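Long-range contacts in beta-agarase AgaA (Microbulbifer thermotolerans, PDB 3WZ1), which cleaves agarose internally at its beta-1,4-galactosidic linkages, giving neoagarotetraose as the main product, here represented by its GH16 catalytic domain: residues P57-W62 with G83-Y88; L74-G79 with I236-Q241; Q143-E148 with G171-D176. All blocks are in the same frame, centred on the assembly; numbering follows the deposited sequence. Where two conformers were deposited one is given.

Interaction 1. Residues P57-W62 with G83-Y88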
# COMPACT_ATOMS: atom_id res chain seq x y z
N PRO A 57 -6.42 -12.48 -3.02
CA PRO A 57 -7.68 -12.62 -2.34
C PRO A 57 -8.86 -12.49 -3.28
O PRO A 57 -8.71 -12.13 -4.44
CB PRO A 57 -7.66 -11.45 -1.36
CG PRO A 57 -6.93 -10.40 -2.09
CD PRO A 57 -5.84 -11.14 -2.81
N GLY A 58 -10.04 -12.78 -2.78
CA GLY A 58 -11.26 -12.50 -3.52
C GLY A 58 -11.23 -13.12 -4.90
O GLY A 58 -10.88 -14.31 -5.07
N LEU A 59 -11.58 -12.32 -5.89
CA LEU A 59 -11.55 -12.71 -7.31
C LEU A 59 -10.24 -12.27 -7.99
O LEU A 59 -10.11 -12.33 -9.20
CB LEU A 59 -12.77 -12.14 -8.04
CG LEU A 59 -14.12 -12.51 -7.43
CD1 LEU A 59 -15.25 -11.80 -8.14
CD2 LEU A 59 -14.32 -14.03 -7.44
N THR A 60 -9.25 -11.88 -7.19
CA THR A 60 -7.96 -11.44 -7.71
C THR A 60 -7.15 -12.60 -8.30
O THR A 60 -7.10 -13.68 -7.72
CB THR A 60 -7.07 -10.90 -6.57
OG1 THR A 60 -7.78 -9.87 -5.86
CG2 THR A 60 -5.71 -10.38 -7.05
N GLU A 61 -6.51 -12.32 -9.43
CA GLU A 61 -5.39 -13.11 -9.85
C GLU A 61 -4.26 -12.19 -10.28
O GLU A 61 -4.32 -11.58 -11.34
CB GLU A 61 -5.79 -14.07 -10.97
CG GLU A 61 -4.75 -15.13 -11.18
CD GLU A 61 -5.07 -16.10 -12.31
OE1 GLU A 61 -6.20 -16.63 -12.37
OE2 GLU A 61 -4.16 -16.32 -13.11
N TRP A 62 -3.25 -12.03 -9.43
CA TRP A 62 -2.14 -11.14 -9.78
C TRP A 62 -1.43 -11.64 -11.02
O TRP A 62 -1.27 -12.85 -11.20
CB TRP A 62 -1.16 -10.95 -8.63
CG TRP A 62 -1.77 -10.22 -7.45
CD1 TRP A 62 -2.45 -9.01 -7.49
CD2 TRP A 62 -1.73 -10.60 -6.07
NE1 TRP A 62 -2.84 -8.65 -6.22
CE2 TRP A 62 -2.42 -9.61 -5.34
CE3 TRP A 62 -1.17 -11.68 -5.39
CZ2 TRP A 62 -2.56 -9.68 -3.95
CZ3 TRP A 62 -1.31 -11.74 -4.01
CH2 TRP A 62 -2.01 -10.75 -3.30
N GLY A 83 -13.46 -15.26 -19.85
CA GLY A 83 -14.29 -16.43 -19.61
C GLY A 83 -14.48 -16.80 -18.15
O GLY A 83 -14.93 -17.90 -17.85
N THR A 84 -14.12 -15.90 -17.24
CA THR A 84 -14.23 -16.16 -15.81
C THR A 84 -14.81 -14.91 -15.13
O THR A 84 -15.05 -13.90 -15.78
CB THR A 84 -12.86 -16.45 -15.16
OG1 THR A 84 -12.12 -15.22 -15.03
CG2 THR A 84 -12.04 -17.40 -15.98
N ASN A 85 -14.99 -15.00 -13.82
CA ASN A 85 -15.36 -13.85 -13.00
C ASN A 85 -14.15 -13.24 -12.30
O ASN A 85 -14.30 -12.35 -11.46
CB ASN A 85 -16.44 -14.22 -11.96
CG ASN A 85 -15.96 -15.21 -10.91
OD1 ASN A 85 -14.88 -15.79 -11.03
ND2 ASN A 85 -16.78 -15.43 -9.88
N GLN A 86 -12.96 -13.71 -12.65
CA GLN A 86 -11.73 -13.27 -11.98
C GLN A 86 -11.23 -11.96 -12.59
O GLN A 86 -11.60 -11.60 -13.70
CB GLN A 86 -10.62 -14.33 -12.06
CG GLN A 86 -11.02 -15.70 -11.50
CD GLN A 86 -11.01 -15.74 -9.98
OE1 GLN A 86 -12.07 -15.67 -9.34
NE2 GLN A 86 -9.83 -15.86 -9.40
N VAL A 87 -10.37 -11.28 -11.84
CA VAL A 87 -9.81 -9.98 -12.20
C VAL A 87 -8.30 -10.09 -12.17
O VAL A 87 -7.70 -10.33 -11.13
CB VAL A 87 -10.27 -8.90 -11.21
CG1 VAL A 87 -9.80 -7.54 -11.68
CG2 VAL A 87 -11.78 -8.93 -10.99
N TYR A 88 -7.68 -9.93 -13.33
CA TYR A 88 -6.24 -9.79 -13.40
C TYR A 88 -5.83 -8.43 -12.87
O TYR A 88 -6.40 -7.41 -13.28
CB TYR A 88 -5.75 -9.95 -14.85
CG TYR A 88 -5.72 -11.35 -15.43
CD1 TYR A 88 -5.37 -12.45 -14.66
CD2 TYR A 88 -5.97 -11.54 -16.78
CE1 TYR A 88 -5.30 -13.72 -15.22
CE2 TYR A 88 -5.90 -12.80 -17.35
CZ TYR A 88 -5.57 -13.87 -16.55
OH TYR A 88 -5.47 -15.15 -17.11
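Two backbone hydrogen bonds join Leu59 and Glu61 to Val87. The amide of Val87 reaches the carbonyl of Leu59 (N to O 2.9 Å, 163° at the hydrogen), and Glu61 N in turn donates to Val87 O at 2.9 Å. One residue thus bonds to both flanks of Thr60, the pattern of a parallel bridge, and Glu61 faces Tyr88 in the next one. Weaker support comes from Tyr88 CA, whose C-H points at Glu61 O over 3.3 Å. Within a beta-jelly roll whose strands pair mostly antiparallel, this makes strand 60-62 a short parallel partner of strand 87-94. A type II' turn from Pro57 to Thr60 leads into it, with Gly58 at positive phi and Thr60 N bonded to Pro57 O; Asp240 OD2 accepts from Leu59 N, and Asp240 N donates to Thr60 OG1. On the other segment, Thr84 OG1 accepts from Gln86 N (2.9 Å), an ST turn just before Val87. Leu59 packs against the backbone of the other segment, its CD1 3.5 Å from Asn85 O; its apolar contact with Val87 is loose, CB to CG2 4.5 Å. Thr60 and Val87 turn to one face of the sheet, Glu61 and Tyr88 to the other. There, Glu61 has CG anti to its backbone N (chi1 -165°) and runs extended beside Tyr88, pointing the same way. Its OE2 comes to the ring edge, 3.5 Å from Tyr88 CE1, with carboxylate and ring planes 85° apart, while OE1 makes a salt bridge to Lys81.

Interaction 2. Residues L74-G79 with I236-Q241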
# COMPACT_ATOMS: atom_id res chain seq x y z
N LEU A 74 4.90 4.27 -11.84
CA LEU A 74 4.49 2.87 -11.82
C LEU A 74 2.98 2.81 -12.04
O LEU A 74 2.22 3.52 -11.40
CB LEU A 74 4.85 2.22 -10.49
CG LEU A 74 4.26 0.85 -10.18
CD1 LEU A 74 4.89 -0.24 -11.03
CD2 LEU A 74 4.49 0.55 -8.71
N ALA A 75 2.56 1.92 -12.96
CA ALA A 75 1.15 1.68 -13.24
C ALA A 75 0.80 0.28 -12.82
O ALA A 75 1.50 -0.68 -13.18
CB ALA A 75 0.85 1.86 -14.72
N ILE A 76 -0.26 0.18 -12.03
CA ILE A 76 -0.90 -1.07 -11.66
C ILE A 76 -2.27 -1.05 -12.32
O ILE A 76 -3.14 -0.24 -11.94
CB ILE A 76 -1.05 -1.16 -10.13
CG1 ILE A 76 0.28 -1.07 -9.39
CG2 ILE A 76 -1.85 -2.40 -9.73
CD1 ILE A 76 1.26 -2.18 -9.71
N THR A 77 -2.49 -1.95 -13.26
CA THR A 77 -3.76 -1.96 -13.99
C THR A 77 -4.57 -3.23 -13.68
O THR A 77 -4.22 -4.02 -12.80
CB THR A 77 -3.53 -1.65 -15.48
OG1 THR A 77 -4.77 -1.31 -16.11
CG2 THR A 77 -2.86 -2.81 -16.18
N SER A 78 -5.69 -3.35 -14.37
CA SER A 78 -6.71 -4.35 -14.09
C SER A 78 -7.37 -4.76 -15.40
O SER A 78 -7.42 -3.99 -16.37
CB SER A 78 -7.75 -3.82 -13.11
OG SER A 78 -8.40 -2.66 -13.60
N GLY A 79 -7.89 -5.98 -15.42
CA GLY A 79 -8.66 -6.47 -16.56
C GLY A 79 -9.41 -7.71 -16.20
O GLY A 79 -9.08 -8.38 -15.23
N ILE A 236 3.10 -3.19 -3.72
CA ILE A 236 2.24 -2.22 -4.40
C ILE A 236 1.33 -3.05 -5.28
O ILE A 236 1.80 -3.77 -6.15
CB ILE A 236 3.03 -1.22 -5.24
CG1 ILE A 236 4.09 -0.49 -4.38
CG2 ILE A 236 2.06 -0.22 -5.87
CD1 ILE A 236 5.20 0.13 -5.21
N ASN A 237 0.02 -2.99 -5.05
CA ASN A 237 -0.88 -3.79 -5.84
C ASN A 237 -2.24 -3.16 -5.95
O ASN A 237 -2.49 -2.10 -5.36
CB ASN A 237 -0.95 -5.23 -5.29
CG ASN A 237 -1.79 -5.37 -4.04
OD1 ASN A 237 -2.67 -4.54 -3.77
ND2 ASN A 237 -1.56 -6.43 -3.28
N MET A 238 -3.13 -3.81 -6.71
CA MET A 238 -4.55 -3.71 -6.44
C MET A 238 -5.03 -5.07 -5.97
O MET A 238 -4.42 -6.10 -6.26
CB MET A 238 -5.39 -3.27 -7.63
CG MET A 238 -5.38 -1.77 -7.87
SD MET A 238 -6.59 -1.21 -9.07
CE MET A 238 -5.78 -1.56 -10.60
N GLU A 239 -6.14 -5.05 -5.25
CA GLU A 239 -6.81 -6.27 -4.78
C GLU A 239 -8.31 -6.17 -4.96
O GLU A 239 -8.93 -5.15 -4.65
CB GLU A 239 -6.52 -6.52 -3.30
CG GLU A 239 -5.08 -6.91 -3.02
CD GLU A 239 -4.75 -7.04 -1.55
OE1 GLU A 239 -5.69 -7.00 -0.70
OE2 GLU A 239 -3.53 -7.19 -1.23
N ASP A 240 -8.90 -7.27 -5.41
CA ASP A 240 -10.32 -7.51 -5.23
C ASP A 240 -10.38 -8.27 -3.92
O ASP A 240 -9.91 -9.42 -3.84
CB ASP A 240 -10.87 -8.34 -6.40
CG ASP A 240 -12.32 -8.68 -6.21
OD1 ASP A 240 -13.19 -7.88 -6.64
OD2 ASP A 240 -12.57 -9.73 -5.58
N GLN A 241 -10.89 -7.63 -2.87
CA GLN A 241 -10.84 -8.16 -1.51
C GLN A 241 -12.13 -8.88 -1.16
O GLN A 241 -13.21 -8.47 -1.58
CB GLN A 241 -10.54 -7.04 -0.51
CG GLN A 241 -9.20 -6.37 -0.78
CD GLN A 241 -8.85 -5.27 0.20
OE1 GLN A 241 -9.74 -4.59 0.75
NE2 GLN A 241 -7.56 -5.08 0.42
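Ile76 meets both Ile236 and Met238, with its CG1 4.0 Å from Ile236 CG2 and its own CG2 4.0 Å from Met238 CG. The two isoleucine side chains cross at about a right angle. Beside them Leu74 and Ile236 reach toward each other tip to tip, Leu74 CD2 lying 3.6 Å from Ile236 CD1. Met238 bends at its last torsion (chi3 -81°), which carries CE back onto the other backbone: CE sits tightly against Ile76 O at 3.2 Å and also touches Ser78 CB. An alanine in place of Ile76 would probably open a gap beside Ile236 CG2 and Met238 CG, leaving those two groups without their packing partner there. Just outside this apolar layer, Ser78 OG is bonded to Asn262 O. Asn237 points away from segment 74-79, and its side chain lies about 7 Å from that of Glu134, the predicted proton donor. Farther along, Gln241 NE2 donates to Glu239 OE1 (2.9 Å), meeting it from above the carboxylate plane, and bonds to Glu134 OE2 as well. Ile236 and Met238 thus face the interior of the jelly roll, while Asn237, Glu239 and Gln241 lie on the side of the predicted catalytic residues. Strands 74-76 and 236-239 run in nearly the same direction, 20° apart with axes 7.8 Å from each other; strand 87-94 pairs antiparallel with both, and Tyr264 of strand 264-276 packs on both isoleucines, Val266 on Ile236.

Interaction 3. Residues Q143-E148 with G171-D176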
# COMPACT_ATOMS: atom_id res chain seq x y z
N GLN A 143 -21.13 4.78 -3.41
CA GLN A 143 -19.76 4.55 -2.89
C GLN A 143 -19.07 5.83 -2.47
O GLN A 143 -17.86 5.81 -2.19
CB GLN A 143 -18.88 3.85 -3.94
CG GLN A 143 -19.31 2.43 -4.24
CD GLN A 143 -19.31 1.56 -3.02
OE1 GLN A 143 -18.29 1.41 -2.35
NE2 GLN A 143 -20.47 1.00 -2.68
N GLU A 144 -19.81 6.93 -2.39
CA GLU A 144 -19.22 8.21 -2.11
C GLU A 144 -18.47 8.24 -0.75
O GLU A 144 -17.43 8.87 -0.64
CB GLU A 144 -20.29 9.31 -2.15
CG GLU A 144 -20.88 9.49 -3.55
CD GLU A 144 -22.09 8.62 -3.87
OE1 GLU A 144 -22.53 7.74 -3.06
OE2 GLU A 144 -22.68 8.82 -4.95
N TRP A 145 -18.99 7.53 0.24
CA TRP A 145 -18.35 7.51 1.55
C TRP A 145 -16.92 6.96 1.42
O TRP A 145 -15.96 7.53 1.94
CB TRP A 145 -19.13 6.66 2.57
CG TRP A 145 -18.61 6.79 3.95
CD1 TRP A 145 -18.97 7.74 4.88
CD2 TRP A 145 -17.62 5.98 4.60
NE1 TRP A 145 -18.29 7.56 6.04
CE2 TRP A 145 -17.44 6.49 5.90
CE3 TRP A 145 -16.87 4.85 4.21
CZ2 TRP A 145 -16.55 5.93 6.81
CZ3 TRP A 145 -15.99 4.30 5.13
CH2 TRP A 145 -15.84 4.84 6.40
N TYR A 146 -16.79 5.84 0.71
CA TYR A 146 -15.47 5.23 0.55
C TYR A 146 -14.52 6.08 -0.28
O TYR A 146 -13.30 6.13 -0.02
CB TYR A 146 -15.58 3.82 -0.03
CG TYR A 146 -16.13 2.83 0.98
CD1 TYR A 146 -15.32 2.29 1.96
CD2 TYR A 146 -17.48 2.46 0.99
CE1 TYR A 146 -15.80 1.42 2.92
CE2 TYR A 146 -17.96 1.58 1.95
CZ TYR A 146 -17.12 1.05 2.90
OH TYR A 146 -17.61 0.17 3.85
N ALA A 147 -15.05 6.78 -1.27
CA ALA A 147 -14.23 7.63 -2.13
C ALA A 147 -13.59 8.81 -1.39
O ALA A 147 -12.60 9.37 -1.85
CB ALA A 147 -15.06 8.12 -3.30
N GLU A 148 -14.16 9.17 -0.25
CA GLU A 148 -13.60 10.23 0.58
C GLU A 148 -12.73 9.73 1.73
O GLU A 148 -12.32 10.54 2.58
CB GLU A 148 -14.72 11.14 1.10
CG GLU A 148 -15.36 11.90 -0.05
CD GLU A 148 -16.56 12.74 0.32
OE1 GLU A 148 -16.87 12.90 1.51
OE2 GLU A 148 -17.19 13.25 -0.63
N GLY A 171 -11.64 6.23 13.45
CA GLY A 171 -10.52 6.96 12.92
C GLY A 171 -9.62 6.14 12.01
O GLY A 171 -8.78 6.70 11.34
N SER A 172 -9.85 4.83 11.93
CA SER A 172 -9.12 4.00 10.96
C SER A 172 -9.57 4.24 9.51
O SER A 172 -8.93 3.74 8.57
CB SER A 172 -9.23 2.52 11.32
OG SER A 172 -10.56 2.04 11.16
N TRP A 173 -10.66 4.97 9.32
CA TRP A 173 -11.05 5.44 7.99
C TRP A 173 -10.98 6.96 7.97
O TRP A 173 -11.83 7.66 8.54
CB TRP A 173 -12.45 4.95 7.62
CG TRP A 173 -12.57 3.49 7.50
CD1 TRP A 173 -12.82 2.59 8.50
CD2 TRP A 173 -12.48 2.73 6.29
NE1 TRP A 173 -12.88 1.33 8.00
CE2 TRP A 173 -12.68 1.37 6.65
CE3 TRP A 173 -12.25 3.05 4.95
CZ2 TRP A 173 -12.65 0.34 5.71
CZ3 TRP A 173 -12.23 2.02 4.02
CH2 TRP A 173 -12.44 0.69 4.41
N TYR A 174 -9.93 7.48 7.34
CA TYR A 174 -9.60 8.90 7.41
C TYR A 174 -10.20 9.70 6.25
O TYR A 174 -9.99 9.37 5.08
CB TYR A 174 -8.06 9.07 7.41
CG TYR A 174 -7.66 10.53 7.29
CD1 TYR A 174 -7.68 11.36 8.41
CD2 TYR A 174 -7.34 11.10 6.07
CE1 TYR A 174 -7.36 12.69 8.31
CE2 TYR A 174 -7.03 12.44 5.96
CZ TYR A 174 -7.05 13.23 7.09
OH TYR A 174 -6.74 14.57 7.00
N ALA A 175 -10.91 10.78 6.60
CA ALA A 175 -11.36 11.79 5.64
C ALA A 175 -10.80 13.14 6.11
O ALA A 175 -10.65 13.33 7.31
CB ALA A 175 -12.88 11.83 5.58
N ASP A 176 -10.56 14.07 5.18
CA ASP A 176 -9.95 15.36 5.55
C ASP A 176 -10.95 16.41 6.02
O ASP A 176 -10.54 17.48 6.47
CB ASP A 176 -9.04 15.89 4.44
CG ASP A 176 -9.77 16.39 3.19
OD1 ASP A 176 -11.00 16.21 3.05
OD2 ASP A 176 -9.07 16.93 2.31
O HOH W 1 -11.82 13.21 2.49
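An aromatic cluster of Trp145, Tyr146 and Trp173 lies at the surface near the active site, the side chain of Trp173 being about 6 Å from that of Glu134, the predicted proton donor. Tyr146 turns its edge to the face of the Trp173 six-membered ring in an offset edge-to-face pair, with planes at 78° and Tyr146 CD1 3.7 Å from Trp173 CZ3. Trp145 meets Trp173 obliquely, its CH2 coming within 3.6 Å of Trp173 CB. The Trp145 ring also covers its neighbour Tyr146, CE3 standing 3.7 Å above the centre of that ring. Farther on, the two backbones approach more closely: Glu148 O touches Ala175 CB at 3.3 Å, and a water bridges Glu148 O (2.7 Å) and Asp176 N (3.1 Å), accepting from the latter. Cation-pi contacts extend the cluster, Arg149 with Trp145 and Arg244 with Tyr146, and His151 stacks on Trp173. The short, weakly bonded helix 144-147 lies beside strand 173-174, which pairs antiparallel with strand 150-158, while Tyr174 packs on Val208 of strand 206-212.

How the interactions relate
From the N terminus, 57-62 comes first, and interaction 1 closes the loop through strands 67-70 and 73-80 when the chain reaches 83-88. Interaction 2 opens within that loop at 74-79 but closes only at 236-241, so the two cross. They also touch: Tyr88 N probably bonds to Gly79 O, and strand 87-94, which begins in interaction 1, pairs with both strands of interaction 2. Interaction 3 opens and closes within the long excursion between 79 and 236, about 7 Å from interaction 2 at the nearest atoms. Interaction 1 pairs two early strands and interaction 2 packs an early strand against a late one, whereas interaction 3 joins two surface segments near the active site.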